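Local coordinates for protein PmoF1 (Methylocystis sp. ATCC 49242, PDB 6P17) that probably binds copper in the periplasm as a PCu(A)C-family protein and may take part in copper handling for particulate methane monooxygenase, at residues A27-F32 with I77-G82; V44-E49 with M103-E108. All coordinates share one frame; numbering follows the deposited sequence.

Overall arrangement
Running from the N terminus, the chain enters strand 27-35 and then, directly after it, strand 41-48, so the first halves of both contacts are laid down before either is closed. Interaction 1 closes when strand 75-91 returns antiparallel to strand 27-35, with 44 residues between its segments. Interaction 2 closes later, when strand 101-107 comes back against strand 41-48 across 53 residues. The two closures therefore cross rather than nest. Their centres lie about 14 Å apart, and they meet directly where Phe-29 CD1 packs 3.4 Å from Met-103 CE. Together they join strands distant in sequence into the all-beta body of this PCu(A)C-type fold, which contains no helix.

Interaction 1 of 2, residues A27-F32 with I77-G82; sequences ASFYAF and ITLAPG
Tyr-30 lays one face of its ring over Pro-81, just past the point where 27-32 and 77-79 pair as antiparallel strands. Its CB starts close to the backbone, 3.2 Å from Leu-79 O. CG and CD1 then pass Ala-80, CD1 coming within 3.4 Å of its CA. Farther out, CE1 meets the Ala-80 to Pro-81 peptide, CZ and CE2 run against the proline CG, and OH ends beside Pro-81 CA. With CG anti to its own carbonyl carbon (chi1 -55°), the ring lies across the chain where it leaves the strand. Pro-81 CD sits almost exactly over the ring centre, only 6° off the normal, in a clear CH-pi contact. Cut back to an alanine here, the side chain would lose every ring contact, which would probably leave Pro-81 without its aromatic platform and open a gap beside the end of the strand.

Two backbone bonds pair Ala-31 with Leu-79: Leu-79 N gives the shorter and straighter one to Ala-31 O (2.7 Å), whereas Ala-31 N reaches Leu-79 O at 3.0 Å. The strand pairing of 77-79 stops at Leu-79, and the proline-on-tyrosine contact takes over where the chain turns off the sheet. At the neighbouring non-hydrogen-bonded pair, Phe-32 and Thr-78 lie side by side, with Thr-78 CG2 at the ring edge, 3.8 Å from Phe-32 CE1.

Strand 10-18 flanks the other edge of strand 27-35: Trp-16 meets the Tyr-30 ring with planes at about 45° and also touches Pro-81. On the face carrying Phe-29 and Leu-79, Val-86 packs against both side chains, Val-69 of strand 69-71 against Leu-79, and Ile-115 of strand 111-120 against Phe-29.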
loop_
_atom_site.group_PDB
_atom_site.type_symbol
_atom_site.label_atom_id
_atom_site.label_comp_id
_atom_site.label_asym_id
_atom_site.label_seq_id
_atom_site.Cartn_x
_atom_site.Cartn_y
_atom_site.Cartn_z
ATOM N N ALA A 27 -0.885 3.142 -11.132
ATOM C CA ALA A 27 -2.004 2.868 -10.236
ATOM C C ALA A 27 -1.673 3.411 -8.849
ATOM O O ALA A 27 -0.531 3.786 -8.560
ATOM C CB ALA A 27 -2.325 1.367 -10.180
ATOM N N SER A 28 -2.692 3.467 -7.996
ATOM C CA SER A 28 -2.565 3.967 -6.633
ATOM C C SER A 28 -3.056 2.913 -5.653
ATOM O O SER A 28 -4.193 2.439 -5.769
ATOM C CB SER A 28 -3.356 5.265 -6.447
ATOM O OG SER A 28 -2.847 6.284 -7.282
ATOM N N PHE A 29 -2.200 2.568 -4.684
ATOM C CA PHE A 29 -2.474 1.553 -3.672
ATOM C C PHE A 29 -2.931 2.194 -2.364
ATOM O O PHE A 29 -2.336 3.168 -1.884
ATOM C CB PHE A 29 -1.235 0.688 -3.423
ATOM C CG PHE A 29 -1.338 -0.197 -2.215
ATOM C CD1 PHE A 29 -1.993 -1.413 -2.287
ATOM C CD2 PHE A 29 -0.770 0.186 -1.003
ATOM C CE1 PHE A 29 -2.075 -2.261 -1.164
ATOM C CE2 PHE A 29 -0.846 -0.641 0.118
ATOM C CZ PHE A 29 -1.506 -1.866 0.037
ATOM N N TYR A 30 -3.981 1.620 -1.782
ATOM C CA TYR A 30 -4.638 2.144 -0.593
ATOM C C TYR A 30 -4.849 1.010 0.398
ATOM O O TYR A 30 -4.852 -0.165 0.012
ATOM C CB TYR A 30 -5.984 2.765 -0.942
ATOM C CG TYR A 30 -5.918 3.849 -2.005
ATOM C CD1 TYR A 30 -5.181 5.004 -1.802
ATOM C CD2 TYR A 30 -6.611 3.716 -3.204
ATOM C CE1 TYR A 30 -5.134 6.001 -2.758
ATOM C CE2 TYR A 30 -6.571 4.702 -4.173
ATOM C CZ TYR A 30 -5.832 5.844 -3.944
ATOM O OH TYR A 30 -5.789 6.819 -4.911
ATOM N N ALA A 31 -5.033 1.373 1.676
ATOM C CA ALA A 31 -5.242 0.383 2.733
ATOM C C ALA A 31 -5.381 1.082 4.083
ATOM O O ALA A 31 -5.098 2.276 4.232
ATOM C CB ALA A 31 -4.098 -0.639 2.829
ATOM N N PHE A 32 -5.862 0.317 5.059
ATOM C CA PHE A 32 -5.778 0.662 6.471
ATOM C C PHE A 32 -4.604 -0.106 7.054
ATOM O O PHE A 32 -4.476 -1.311 6.815
ATOM C CB PHE A 32 -7.043 0.263 7.222
ATOM C CG PHE A 32 -8.281 0.999 6.802
ATOM C CD1 PHE A 32 -8.219 2.280 6.295
ATOM C CD2 PHE A 32 -9.524 0.395 6.943
ATOM C CE1 PHE A 32 -9.382 2.947 5.924
ATOM C CE2 PHE A 32 -10.675 1.052 6.582
ATOM C CZ PHE A 32 -10.602 2.336 6.068
ATOM N N ILE A 77 -3.610 4.070 10.616
ATOM C CA ILE A 77 -3.288 5.046 9.581
ATOM C C ILE A 77 -4.045 4.653 8.329
ATOM O O ILE A 77 -4.085 3.470 7.964
ATOM C CB ILE A 77 -1.773 5.098 9.309
ATOM C CG1 ILE A 77 -1.032 5.490 10.580
ATOM C CG2 ILE A 77 -1.462 6.071 8.163
ATOM C CD1 ILE A 77 -1.393 6.894 11.074
ATOM N N THR A 78 -4.609 5.640 7.643
ATOM C CA THR A 78 -5.378 5.413 6.426
ATOM C C THR A 78 -4.589 5.842 5.194
ATOM O O THR A 78 -4.140 6.991 5.110
ATOM C CB THR A 78 -6.704 6.185 6.497
ATOM O OG1 THR A 78 -7.513 5.600 7.515
ATOM C CG2 THR A 78 -7.437 6.122 5.175
ATOM N N LEU A 79 -4.439 4.932 4.231
ATOM C CA LEU A 79 -3.968 5.289 2.898
ATOM C C LEU A 79 -5.191 5.311 1.996
ATOM O O LEU A 79 -5.878 4.294 1.863
ATOM C CB LEU A 79 -2.921 4.305 2.360
ATOM C CG LEU A 79 -1.463 4.392 2.822
ATOM C CD1 LEU A 79 -1.320 4.375 4.352
ATOM C CD2 LEU A 79 -0.652 3.245 2.192
ATOM N N ALA A 80 -5.469 6.460 1.383
ATOM C CA ALA A 80 -6.755 6.636 0.727
ATOM C C ALA A 80 -6.627 7.734 -0.322
ATOM O O ALA A 80 -5.690 8.542 -0.266
ATOM C CB ALA A 80 -7.852 6.978 1.749
ATOM N N PRO A 81 -7.537 7.772 -1.302
ATOM C CA PRO A 81 -7.499 8.836 -2.313
ATOM C C PRO A 81 -7.426 10.203 -1.663
ATOM O O PRO A 81 -8.182 10.507 -0.731
ATOM C CB PRO A 81 -8.825 8.657 -3.068
ATOM C CG PRO A 81 -9.151 7.213 -2.916
ATOM C CD PRO A 81 -8.631 6.818 -1.550
ATOM N N GLY A 82 -6.507 11.032 -2.159
ATOM C CA GLY A 82 -6.348 12.364 -1.623
ATOM C C GLY A 82 -5.561 12.432 -0.336
ATOM O O GLY A 82 -5.430 13.525 0.228
#

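Interaction 2 of 2, residues V44-E49 with M103-E108; sequences VAVKVE and MTLVFE
Val-44 and Ala-45 both face Val-106, a classic beta bulge in an antiparallel pair. Val-106 O takes two N-H groups: Val-44 N at 2.9 Å, nearly in line with the carbonyl, and Ala-45 N in a weak bond at 3.4 Å. The bulge also brings Val-44 CG2 within 3.3 Å of that oxygen, and Val-44 CG1 against Glu-108 CB.

Beyond the bulge, Val-46 pairs with Leu-105 and Lys-47 with Thr-104. Lys-47 and Thr-104 exchange two backbone bonds of 2.8 Å, the one from Thr-104 N almost straight (177°). On their face, the extended lysine chain passes Val-106, with CE 3.8 Å from Val-106 CG2, and its NZ continues to a salt bridge with Glu-112.

The opposite face is apolar. Met-103 bends at its last torsion (chi3 76°), turning CE back to Val-46 CG1 at 3.4 Å, tighter than an ordinary methyl contact. Leu-105 CD1 reaches the same CG1 from alongside at 4.1 Å, while Val-48 CG2 lies beside Met-103 CG.

Strand 111-120 pairs with the far edge of strand 101-107, through Met-103 with Ile-115 and Leu-105 with Val-113. Against the apolar face pack Val-86 and Leu-88 of strand 75-91, touching Val-46 and Met-103 respectively, and Val-12 of strand 10-18 against Leu-105.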
loop_
_atom_site.group_PDB
_atom_site.type_symbol
_atom_site.label_atom_id
_atom_site.label_comp_id
_atom_site.label_asym_id
_atom_site.label_seq_id
_atom_site.Cartn_x
_atom_site.Cartn_y
_atom_site.Cartn_z
ATOM N N VAL A 44 8.114 1.153 4.611
ATOM C CA VAL A 44 9.260 1.760 3.945
ATOM C C VAL A 44 9.364 1.396 2.472
ATOM O O VAL A 44 9.991 2.146 1.713
ATOM C CB VAL A 44 10.583 1.425 4.664
ATOM C CG1 VAL A 44 10.579 2.009 6.049
ATOM C CG2 VAL A 44 10.808 -0.081 4.710
ATOM N N ALA A 45 8.785 0.285 2.035
ATOM C CA ALA A 45 8.885 -0.043 0.627
ATOM C C ALA A 45 7.755 -0.990 0.288
ATOM O O ALA A 45 7.121 -1.585 1.166
ATOM C CB ALA A 45 10.234 -0.668 0.268
ATOM N N VAL A 46 7.504 -1.101 -1.003
ATOM C CA VAL A 46 6.512 -2.018 -1.534
ATOM C C VAL A 46 7.115 -2.658 -2.773
ATOM O O VAL A 46 7.718 -1.972 -3.609
ATOM C CB VAL A 46 5.189 -1.302 -1.865
ATOM C CG1 VAL A 46 4.205 -2.252 -2.529
ATOM C CG2 VAL A 46 4.589 -0.709 -0.612
ATOM N N LYS A 47 6.986 -3.970 -2.871
ATOM C CA LYS A 47 7.475 -4.725 -4.013
ATOM C C LYS A 47 6.270 -5.284 -4.743
ATOM O O LYS A 47 5.373 -5.846 -4.111
ATOM C CB LYS A 47 8.403 -5.861 -3.578
ATOM C CG LYS A 47 9.567 -5.443 -2.692
ATOM C CD LYS A 47 10.374 -6.665 -2.256
ATOM C CE LYS A 47 11.247 -6.362 -1.040
ATOM N NZ LYS A 47 11.978 -7.569 -0.569
ATOM N N VAL A 48 6.245 -5.133 -6.063
ATOM C CA VAL A 48 5.132 -5.637 -6.856
ATOM C C VAL A 48 5.676 -6.128 -8.191
ATOM O O VAL A 48 6.395 -5.406 -8.890
ATOM C CB VAL A 48 4.030 -4.565 -7.030
ATOM C CG1 VAL A 48 4.607 -3.292 -7.596
ATOM C CG2 VAL A 48 2.871 -5.100 -7.886
ATOM N N GLU A 49 5.365 -7.381 -8.526
ATOM C CA GLU A 49 5.924 -7.964 -9.738
ATOM C C GLU A 49 5.267 -7.422 -11.000
ATOM O O GLU A 49 5.925 -7.337 -12.043
ATOM C CB GLU A 49 5.804 -9.487 -9.693
ATOM C CG GLU A 49 6.998 -10.181 -9.056
ATOM C CD GLU A 49 8.196 -10.253 -9.989
ATOM O OE1 GLU A 49 9.333 -10.012 -9.527
ATOM O OE2 GLU A 49 7.999 -10.548 -11.188
ATOM N N MET A 103 1.465 -8.435 -3.738
ATOM C CA MET A 103 2.316 -7.317 -3.362
ATOM C C MET A 103 3.009 -7.672 -2.062
ATOM O O MET A 103 2.422 -8.327 -1.188
ATOM C CB MET A 103 1.535 -6.007 -3.141
ATOM C CG MET A 103 0.836 -5.415 -4.353
ATOM S SD MET A 103 -0.265 -4.109 -3.749
ATOM C CE MET A 103 0.931 -2.824 -3.411
ATOM N N THR A 104 4.243 -7.204 -1.922
ATOM C CA THR A 104 4.989 -7.374 -0.681
ATOM C C THR A 104 5.143 -6.010 -0.024
ATOM O O THR A 104 5.677 -5.078 -0.637
ATOM C CB THR A 104 6.356 -8.011 -0.917
ATOM O OG1 THR A 104 6.204 -9.348 -1.427
ATOM C CG2 THR A 104 7.104 -8.085 0.404
ATOM N N LEU A 105 4.653 -5.889 1.208
ATOM C CA LEU A 105 4.846 -4.688 2.006
ATOM C C LEU A 105 6.038 -4.899 2.929
ATOM O O LEU A 105 6.165 -5.958 3.553
ATOM C CB LEU A 105 3.600 -4.359 2.824
ATOM C CG LEU A 105 2.580 -3.444 2.131
ATOM C CD1 LEU A 105 2.255 -3.899 0.706
ATOM C CD2 LEU A 105 1.307 -3.276 2.968
ATOM N N VAL A 106 6.919 -3.902 3.001
ATOM C CA VAL A 106 8.118 -3.980 3.832
ATOM C C VAL A 106 7.985 -2.942 4.937
ATOM O O VAL A 106 7.950 -1.737 4.658
ATOM C CB VAL A 106 9.409 -3.737 3.024
ATOM C CG1 VAL A 106 10.639 -4.014 3.892
ATOM C CG2 VAL A 106 9.444 -4.558 1.743
ATOM N N PHE A 107 7.969 -3.401 6.188
ATOM C CA PHE A 107 7.950 -2.528 7.353
ATOM C C PHE A 107 9.327 -2.483 8.011
ATOM O O PHE A 107 10.038 -3.489 8.054
ATOM C CB PHE A 107 6.898 -3.008 8.358
ATOM C CG PHE A 107 5.504 -2.996 7.809
ATOM C CD1 PHE A 107 4.746 -1.829 7.823
ATOM C CD2 PHE A 107 4.952 -4.139 7.265
ATOM C CE1 PHE A 107 3.455 -1.808 7.314
ATOM C CE2 PHE A 107 3.663 -4.129 6.766
ATOM C CZ PHE A 107 2.909 -2.962 6.787
ATOM N N GLU A 108 9.683 -1.303 8.537
ATOM C CA GLU A 108 11.010 -1.090 9.112
ATOM C C GLU A 108 11.329 -2.100 10.211
ATOM O O GLU A 108 12.457 -2.598 10.289
ATOM C CB GLU A 108 11.134 0.336 9.657
ATOM C CG GLU A 108 12.521 0.669 10.242
ATOM C CD GLU A 108 12.588 2.061 10.876
ATOM O OE1 GLU A 108 11.582 2.494 11.480
ATOM O OE2 GLU A 108 13.644 2.725 10.770
#